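Local coordinates for protein delta-1-pyrroline-5-carboxylate dehydrogenase, mitochondrial (Mus musculus, PDB 4E3X) that oxidises L-glutamate gamma-semialdehyde to glutamate with NAD(+), the second step of mitochondrial proline degradation to glutamate, at residues Lys31-Glu35 / Ile167-Phe172; Asp161-Leu166 / Asn211-Ile215. All coordinates share one frame; numbering follows the deposited sequence.

Both contacts are built on helix 155-180, at neighbouring turns: 161-166 serves contact 2 and 167-172 continues directly into contact 1. Along the chain the order is 31-35, 161-166, 167-172, 211-215, and the pairings cross. Their centres lie about 12 Å apart, and they touch where Phe169 CD2 packs 3.8 Å from Ala214 O and where Glu35 CB reaches Ala164 CA. Contact 1 lays the N-terminal segment on the helix in a partly buried place, whereas contact 2 is fully buried and joins the helix to the start of helix 213-225, which follows strand 203-207 of the five-stranded parallel sheet. One helix thus connects the N-terminal segment with the substrate pocket.

Contact 1 (Lys31-Glu35 / Ile167-Phe172); sequences KVANE and IDFFRF. Unlike the reference sequence in segment 31-35: Ala33 (reference Thr).
The irregular N-terminal segment ahead of helix 45-55 runs along helix 155-180, where Val32, Asn34 and Glu35 meet Asp168, Arg171 and Phe172. Asp168 is the polar centre. Asp168 OD1 takes the backbone N of Glu35 on the syn lone pair at 2.8 Å, nearly straight, and Asp168 OD2 receives Asn34 ND2 at 3.0 Å, the donor standing far above the carboxylate plane. Two waters add a bond each: one links OD1 to Ala33 O and Arg171 NH1, the other links OD2 to Glu35 O. Four donors thus satisfy this buried carboxylate. Glu35 sets CG anti to its nitrogen (chi1 179°), then bends at chi2 (74°), which turns its carboxylate toward Arg171. Glu35 OE1 accepts from both end nitrogens, Arg171 NH1 at 2.9 Å and, longer and less straight, Arg171 NH2 at 3.2 Å, near the guanidinium plane; Ile167 CG2 lies over one face of that group, toward its rim. Glu35 CG packs 3.8 Å from Ile167 CD1, and Glu35 OE2 hydrogen-bonds Ser136 OG and forms a salt bridge with Arg140. With an alanine here, Arg171 and Arg140 would probably lose a salt-bridge mate, Ser136 its bond, and Ile167 CD1 its cover. On the apolar side, Val32 CG2 sits squarely over the Phe172 ring, 3.9 Å from its centroid in a CH-pi contact, and Val32 CG1 lies 4.0 Å from Arg171 CB. Around this, Asn34 ND2 also reaches Val515 O, Arg171 and Ile167 pack on helix 121-136, and Phe172 and Asp168 touch the loop at Val515.

Contact 2 (Asp161-Leu166 / Asn211-Ile215); sequences DAAAEL and NFTAI. With PRO (proline), chain K.
With CG opposite its backbone nitrogen (chi1 169°), Asp161 swings its carboxylate from helix 155-180 to the first turn of helix 213-225, where each oxygen takes one backbone N-H on its syn lone pair: OD1 from Ala214 N at 2.8 Å, OD2 from Thr213 N at 2.9 Å. Phe212, at the N-cap position, holds CG anti to its carbonyl carbon (chi1 -73°), which turns the ring edge to the same carboxylate, Phe212 CD2 lying 3.6 Å from Asp161 CG. The bound proline sets CG over a face of that ring, with its CB 3.6 Å from Phe212 CE1. Glu165, extended beyond CG, stands with its carboxylate nearly perpendicular to the ring, OE2 3.7 Å from the proline N. Ala214 CB fits against the helix, 3.8 Å from Leu166 CB and also against Glu165 CB, while Ala162 CB meets Thr213 CG2. Lys153 salt-bridges Asp161 OD2 and makes a cation-pi contact with Phe212; Asn211 ND2 binds Gln346 O. The helix N-terminus and Lys153 would favour an ionised Asp161. By tying down the backbone just after Asn211, the probable transition-state stabiliser close to the nucleophile Cys348, Asp161 probably helps position both oxyanion site and pocket wall.

Contact 1 (Lys31-Glu35 / Ile167-Phe172)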
ATOM      1  N   LYS B  31     -25.274  -6.236  -4.333  1.00 11.52           N
ATOM      2  CA  LYS B  31     -25.718  -5.076  -5.087  1.00 11.10           C
ATOM      3  C   LYS B  31     -25.994  -3.930  -4.132  1.00 11.76           C
ATOM      4  O   LYS B  31     -26.811  -4.053  -3.216  1.00 13.39           O
ATOM      5  CB  LYS B  31     -26.992  -5.398  -5.864  1.00 11.11           C
ATOM      6  CG  LYS B  31     -26.840  -6.513  -6.883  1.00 11.39           C
ATOM      7  CD  LYS B  31     -25.858  -6.140  -7.995  1.00 13.15           C
ATOM      8  CE  LYS B  31     -25.752  -7.245  -9.036  1.00 14.58           C
ATOM      9  NZ  LYS B  31     -25.052  -8.436  -8.483  1.00 14.43           N
ATOM     10  N   VAL B  32     -25.310  -2.811  -4.345  1.00 12.04           N
ATOM     11  CA  VAL B  32     -25.551  -1.623  -3.548  1.00 13.26           C
ATOM     12  C   VAL B  32     -25.647  -0.405  -4.451  1.00 13.10           C
ATOM     13  O   VAL B  32     -25.098  -0.373  -5.557  1.00 14.83           O
ATOM     14  CB  VAL B  32     -24.443  -1.395  -2.502  1.00 15.35           C
ATOM     15  CG1 VAL B  32     -24.309  -2.605  -1.569  1.00 16.70           C
ATOM     16  CG2 VAL B  32     -23.132  -1.109  -3.189  1.00 16.59           C
ATOM     17  N   ALA B  33     -26.379   0.592  -3.987  1.00 12.40           N
ATOM     18  CA  ALA B  33     -26.453   1.853  -4.693  1.00 12.36           C
ATOM     19  C   ALA B  33     -26.211   2.966  -3.701  1.00  9.30           C
ATOM     20  O   ALA B  33     -26.336   2.773  -2.486  1.00 10.39           O
ATOM     21  CB  ALA B  33     -27.806   2.012  -5.347  1.00 14.42           C
ATOM     22  N   ASN B  34     -25.856   4.137  -4.210  1.00  8.67           N
ATOM     23  CA  ASN B  34     -25.684   5.281  -3.338  1.00  8.70           C
ATOM     24  C   ASN B  34     -26.955   5.641  -2.582  1.00  8.44           C
ATOM     25  O   ASN B  34     -28.058   5.598  -3.125  1.00 10.24           O
ATOM     26  CB  ASN B  34     -25.173   6.480  -4.127  1.00  8.74           C
ATOM     27  CG  ASN B  34     -23.763   6.271  -4.628  1.00  8.13           C
ATOM     28  OD1 ASN B  34     -23.556   5.842  -5.762  1.00  9.80           O
ATOM     29  ND2 ASN B  34     -22.786   6.531  -3.769  1.00  8.15           N
ATOM     30  N   GLU B  35     -26.786   5.984  -1.312  1.00  7.93           N
ATOM     31  CA  GLU B  35     -27.901   6.428  -0.486  1.00  8.95           C
ATOM     32  C   GLU B  35     -28.462   7.738  -1.035  1.00  9.88           C
ATOM     33  O   GLU B  35     -27.729   8.708  -1.205  1.00 10.08           O
ATOM     34  CB  GLU B  35     -27.430   6.625   0.953  1.00  8.70           C
ATOM     35  CG  GLU B  35     -28.525   7.109   1.892  1.00  9.57           C
ATOM     36  CD  GLU B  35     -29.540   6.030   2.245  1.00  9.54           C
ATOM     37  OE1 GLU B  35     -29.319   4.845   1.910  1.00 10.34           O
ATOM     38  OE2 GLU B  35     -30.563   6.370   2.877  1.00  9.77           O
ATOM     39  N   ILE B 167     -23.157   6.014   5.254  1.00  6.96           N
ATOM     40  CA  ILE B 167     -23.916   4.879   4.757  1.00  8.00           C
ATOM     41  C   ILE B 167     -23.243   4.273   3.519  1.00  7.57           C
ATOM     42  O   ILE B 167     -23.082   3.050   3.419  1.00  7.54           O
ATOM     43  CB  ILE B 167     -25.362   5.301   4.432  1.00  7.92           C
ATOM     44  CG1 ILE B 167     -26.144   5.582   5.722  1.00  8.27           C
ATOM     45  CG2 ILE B 167     -26.076   4.245   3.606  1.00  8.83           C
ATOM     46  CD1 ILE B 167     -27.417   6.390   5.478  1.00  8.97           C
ATOM     47  N   ASP B 168     -22.814   5.130   2.597  1.00  6.50           N
ATOM     48  CA  ASP B 168     -22.147   4.655   1.385  1.00  7.22           C
ATOM     49  C   ASP B 168     -20.813   3.959   1.685  1.00  6.62           C
ATOM     50  O   ASP B 168     -20.503   2.935   1.074  1.00  6.94           O
ATOM     51  CB  ASP B 168     -21.920   5.793   0.387  1.00  7.22           C
ATOM     52  CG  ASP B 168     -23.209   6.278  -0.284  1.00  8.79           C
ATOM     53  OD1 ASP B 168     -24.251   5.607  -0.173  1.00  8.88           O
ATOM     54  OD2 ASP B 168     -23.160   7.340  -0.946  1.00  9.73           O
ATOM     55  N   PHE B 169     -20.008   4.506   2.596  1.00  6.62           N
ATOM     56  CA  PHE B 169     -18.776   3.817   2.988  1.00  6.81           C
ATOM     57  C   PHE B 169     -19.113   2.407   3.466  1.00  7.06           C
ATOM     58  O   PHE B 169     -18.484   1.433   3.053  1.00  8.12           O
ATOM     59  CB  PHE B 169     -18.062   4.529   4.144  1.00  7.74           C
ATOM     60  CG  PHE B 169     -17.181   5.678   3.728  1.00  8.91           C
ATOM     61  CD1 PHE B 169     -16.284   5.560   2.676  1.00  9.94           C
ATOM     62  CD2 PHE B 169     -17.221   6.872   4.436  1.00  8.80           C
ATOM     63  CE1 PHE B 169     -15.459   6.633   2.324  1.00 10.68           C
ATOM     64  CE2 PHE B 169     -16.396   7.941   4.099  1.00 10.02           C
ATOM     65  CZ  PHE B 169     -15.519   7.822   3.037  1.00  9.82           C
ATOM     66  N   PHE B 170     -20.096   2.296   4.356  1.00  6.50           N
ATOM     67  CA  PHE B 170     -20.430   0.997   4.924  1.00  6.52           C
ATOM     68  C   PHE B 170     -20.927   0.023   3.852  1.00  6.97           C
ATOM     69  O   PHE B 170     -20.500  -1.136   3.821  1.00  7.46           O
ATOM     70  CB  PHE B 170     -21.460   1.142   6.047  1.00  6.71           C
ATOM     71  CG  PHE B 170     -20.898   1.676   7.336  1.00  7.79           C
ATOM     72  CD1 PHE B 170     -19.549   1.986   7.468  1.00  8.87           C
ATOM     73  CD2 PHE B 170     -21.732   1.867   8.424  1.00  9.14           C
ATOM     74  CE1 PHE B 170     -19.045   2.469   8.670  1.00  9.60           C
ATOM     75  CE2 PHE B 170     -21.234   2.345   9.626  1.00 10.46           C
ATOM     76  CZ  PHE B 170     -19.890   2.653   9.748  1.00 10.12           C
ATOM     77  N   ARG B 171     -21.799   0.481   2.958  1.00  7.00           N
ATOM     78  CA  ARG B 171     -22.349  -0.414   1.931  1.00  7.22           C
ATOM     79  C   ARG B 171     -21.339  -0.758   0.838  1.00  6.74           C
ATOM     80  O   ARG B 171     -21.179  -1.928   0.479  1.00  7.31           O
ATOM     81  CB  ARG B 171     -23.630   0.139   1.304  1.00  7.36           C
ATOM     82  CG  ARG B 171     -24.783   0.293   2.267  1.00  8.46           C
ATOM     83  CD  ARG B 171     -26.112   0.145   1.533  1.00  9.03           C
ATOM     84  NE  ARG B 171     -27.266   0.494   2.365  1.00  9.99           N
ATOM     85  CZ  ARG B 171     -27.951   1.634   2.255  1.00 10.47           C
ATOM     86  NH1 ARG B 171     -27.598   2.549   1.355  1.00 10.57           N
ATOM     87  NH2 ARG B 171     -28.979   1.869   3.060  1.00 11.08           N
ATOM     88  N   PHE B 172     -20.667   0.254   0.299  1.00  6.77           N
ATOM     89  CA  PHE B 172     -19.701   0.018  -0.768  1.00  6.52           C
ATOM     90  C   PHE B 172     -18.479  -0.763  -0.293  1.00  6.55           C
ATOM     91  O   PHE B 172     -18.020  -1.667  -0.991  1.00  7.45           O
ATOM     92  CB  PHE B 172     -19.294   1.323  -1.447  1.00  7.04           C
ATOM     93  CG  PHE B 172     -20.295   1.808  -2.458  1.00  7.97           C
ATOM     94  CD1 PHE B 172     -20.173   1.474  -3.803  1.00  9.44           C
ATOM     95  CD2 PHE B 172     -21.377   2.579  -2.063  1.00  9.73           C
ATOM     96  CE1 PHE B 172     -21.110   1.914  -4.738  1.00 10.20           C
ATOM     97  CE2 PHE B 172     -22.314   3.016  -2.993  1.00 10.25           C
ATOM     98  CZ  PHE B 172     -22.172   2.692  -4.329  1.00  9.78           C
TER
HETATM   99  O   HOH W   1     -25.133   2.972  -0.028  1.00 10.64           O
HETATM  100  O   HOH W   2     -25.091   9.110  -1.743  1.00 10.36           O

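Contact 2 (Asp161-Leu166 / Asn211-Ile215)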
ATOM      1  N   ASP B 161     -23.078  13.979   4.787  1.00  9.07           N
ATOM      2  CA  ASP B 161     -21.974  13.446   5.580  1.00  7.91           C
ATOM      3  C   ASP B 161     -22.423  12.282   6.474  1.00  7.61           C
ATOM      4  O   ASP B 161     -22.142  11.115   6.179  1.00  8.57           O
ATOM      5  CB  ASP B 161     -21.374  14.593   6.417  1.00  8.34           C
ATOM      6  CG  ASP B 161     -20.393  14.122   7.489  1.00  8.32           C
ATOM      7  OD1 ASP B 161     -19.884  12.988   7.394  1.00  9.15           O
ATOM      8  OD2 ASP B 161     -20.130  14.906   8.435  1.00  8.02           O
ATOM      9  N   ALA B 162     -23.105  12.605   7.574  1.00  8.78           N
ATOM     10  CA  ALA B 162     -23.442  11.609   8.596  1.00 10.04           C
ATOM     11  C   ALA B 162     -24.415  10.561   8.094  1.00  9.75           C
ATOM     12  O   ALA B 162     -24.440   9.436   8.593  1.00 10.45           O
ATOM     13  CB  ALA B 162     -23.994  12.286   9.838  1.00 10.39           C
ATOM     14  N   ALA B 163     -25.240  10.936   7.125  1.00  9.02           N
ATOM     15  CA  ALA B 163     -26.092   9.955   6.485  1.00 10.42           C
ATOM     16  C   ALA B 163     -25.418   9.426   5.221  1.00  9.78           C
ATOM     17  O   ALA B 163     -24.795   8.377   5.255  1.00 10.57           O
ATOM     18  CB  ALA B 163     -27.472  10.532   6.188  1.00 10.92           C
ATOM     19  N   ALA B 164     -25.506  10.164   4.119  1.00 10.03           N
ATOM     20  CA  ALA B 164     -25.145   9.607   2.819  1.00  9.64           C
ATOM     21  C   ALA B 164     -23.730   9.048   2.724  1.00  8.08           C
ATOM     22  O   ALA B 164     -23.559   7.895   2.358  1.00  8.82           O
ATOM     23  CB  ALA B 164     -25.382  10.609   1.715  1.00 11.24           C
ATOM     24  N   GLU B 165     -22.715   9.839   3.056  1.00  8.29           N
ATOM     25  CA  GLU B 165     -21.351   9.355   2.884  1.00  9.01           C
ATOM     26  C   GLU B 165     -21.036   8.176   3.800  1.00  7.51           C
ATOM     27  O   GLU B 165     -20.413   7.211   3.371  1.00  7.91           O
ATOM     28  CB  GLU B 165     -20.328  10.470   3.091  1.00 10.74           C
ATOM     29  CG  GLU B 165     -18.936  10.053   2.655  1.00 14.37           C
ATOM     30  CD  GLU B 165     -17.961  11.207   2.630  1.00 19.59           C
ATOM     31  OE1 GLU B 165     -18.086  12.109   3.484  1.00 22.84           O
ATOM     32  OE2 GLU B 165     -17.073  11.217   1.752  1.00 21.57           O
ATOM     33  N   LEU B 166     -21.461   8.262   5.057  1.00  7.42           N
ATOM     34  CA  LEU B 166     -21.192   7.196   6.018  1.00  7.71           C
ATOM     35  C   LEU B 166     -21.884   5.896   5.605  1.00  7.06           C
ATOM     36  O   LEU B 166     -21.281   4.819   5.589  1.00  7.54           O
ATOM     37  CB  LEU B 166     -21.651   7.627   7.410  1.00  7.97           C
ATOM     38  CG  LEU B 166     -21.452   6.564   8.490  1.00  9.94           C
ATOM     39  CD1 LEU B 166     -20.014   6.072   8.506  1.00 11.12           C
ATOM     40  CD2 LEU B 166     -21.837   7.136   9.844  1.00 11.20           C
ATOM     41  N   ASN B 211     -14.253  17.202  10.991  1.00  8.12           N
ATOM     42  CA  ASN B 211     -15.058  17.863   9.966  1.00  8.70           C
ATOM     43  C   ASN B 211     -16.028  16.993   9.196  1.00  8.42           C
ATOM     44  O   ASN B 211     -16.921  17.508   8.529  1.00  8.92           O
ATOM     45  CB  ASN B 211     -14.189  18.709   9.035  1.00  9.19           C
ATOM     46  CG  ASN B 211     -13.225  17.883   8.224  1.00 10.59           C
ATOM     47  OD1 ASN B 211     -12.825  16.791   8.621  1.00 12.74           O
ATOM     48  ND2 ASN B 211     -12.833  18.412   7.074  1.00 12.41           N
ATOM     49  N   PHE B 212     -15.851  15.679   9.284  1.00  7.99           N
ATOM     50  CA  PHE B 212     -16.813  14.745   8.712  1.00  8.89           C
ATOM     51  C   PHE B 212     -17.059  13.588   9.653  1.00  8.36           C
ATOM     52  O   PHE B 212     -16.151  12.828   9.962  1.00  9.11           O
ATOM     53  CB  PHE B 212     -16.340  14.212   7.361  1.00 10.09           C
ATOM     54  CG  PHE B 212     -16.419  15.224   6.263  1.00 10.86           C
ATOM     55  CD1 PHE B 212     -15.333  16.036   5.972  1.00 11.50           C
ATOM     56  CD2 PHE B 212     -17.587  15.386   5.534  1.00 12.10           C
ATOM     57  CE1 PHE B 212     -15.406  16.981   4.966  1.00 13.52           C
ATOM     58  CE2 PHE B 212     -17.669  16.335   4.523  1.00 12.84           C
ATOM     59  CZ  PHE B 212     -16.574  17.129   4.239  1.00 13.00           C
ATOM     60  N   THR B 213     -18.298  13.462  10.105  1.00  7.69           N
ATOM     61  CA  THR B 213     -18.701  12.306  10.894  1.00  7.36           C
ATOM     62  C   THR B 213     -18.393  11.001  10.162  1.00  7.77           C
ATOM     63  O   THR B 213     -17.977  10.019  10.778  1.00  8.45           O
ATOM     64  CB  THR B 213     -20.194  12.419  11.227  1.00  7.81           C
ATOM     65  OG1 THR B 213     -20.368  13.566  12.059  1.00  8.63           O
ATOM     66  CG2 THR B 213     -20.730  11.183  11.948  1.00  8.62           C
ATOM     67  N   ALA B 214     -18.589  11.003   8.845  1.00  7.92           N
ATOM     68  CA  ALA B 214     -18.413   9.800   8.043  1.00  8.65           C
ATOM     69  C   ALA B 214     -16.972   9.300   8.039  1.00  7.88           C
ATOM     70  O   ALA B 214     -16.730   8.098   7.954  1.00  8.30           O
ATOM     71  CB  ALA B 214     -18.888  10.043   6.611  1.00  9.51           C
ATOM     72  N   ILE B 215     -16.008  10.216   8.096  1.00  8.17           N
ATOM     73  CA  ILE B 215     -14.606   9.824   8.027  1.00  9.24           C
ATOM     74  C   ILE B 215     -14.218   8.963   9.222  1.00  9.10           C
ATOM     75  O   ILE B 215     -13.521   7.969   9.064  1.00  8.90           O
ATOM     76  CB  ILE B 215     -13.676  11.043   7.869  1.00  9.95           C
ATOM     77  CG1 ILE B 215     -13.870  11.662   6.484  1.00 12.35           C
ATOM     78  CG2 ILE B 215     -12.217  10.637   8.033  1.00 10.06           C
ATOM     79  CD1 ILE B 215     -13.034  12.897   6.229  1.00 14.21           C
TER
HETATM   80  N   PRO K 603     -14.839  13.934   0.742  1.00 21.92           N
HETATM   81  CA  PRO K 603     -15.174  15.327   1.046  1.00 21.10           C
HETATM   82  C   PRO K 603     -15.327  16.179  -0.209  1.00 18.40           C
HETATM   83  O   PRO K 603     -14.991  15.767  -1.325  1.00 13.90           O
HETATM   84  CB  PRO K 603     -13.970  15.790   1.864  1.00 22.31           C
HETATM   85  CG  PRO K 603     -13.572  14.566   2.613  1.00 22.51           C
HETATM   86  CD  PRO K 603     -13.841  13.397   1.684  1.00 22.45           C
HETATM   87  OXT PRO K 603     -15.804  17.312  -0.127  1.00 20.09           O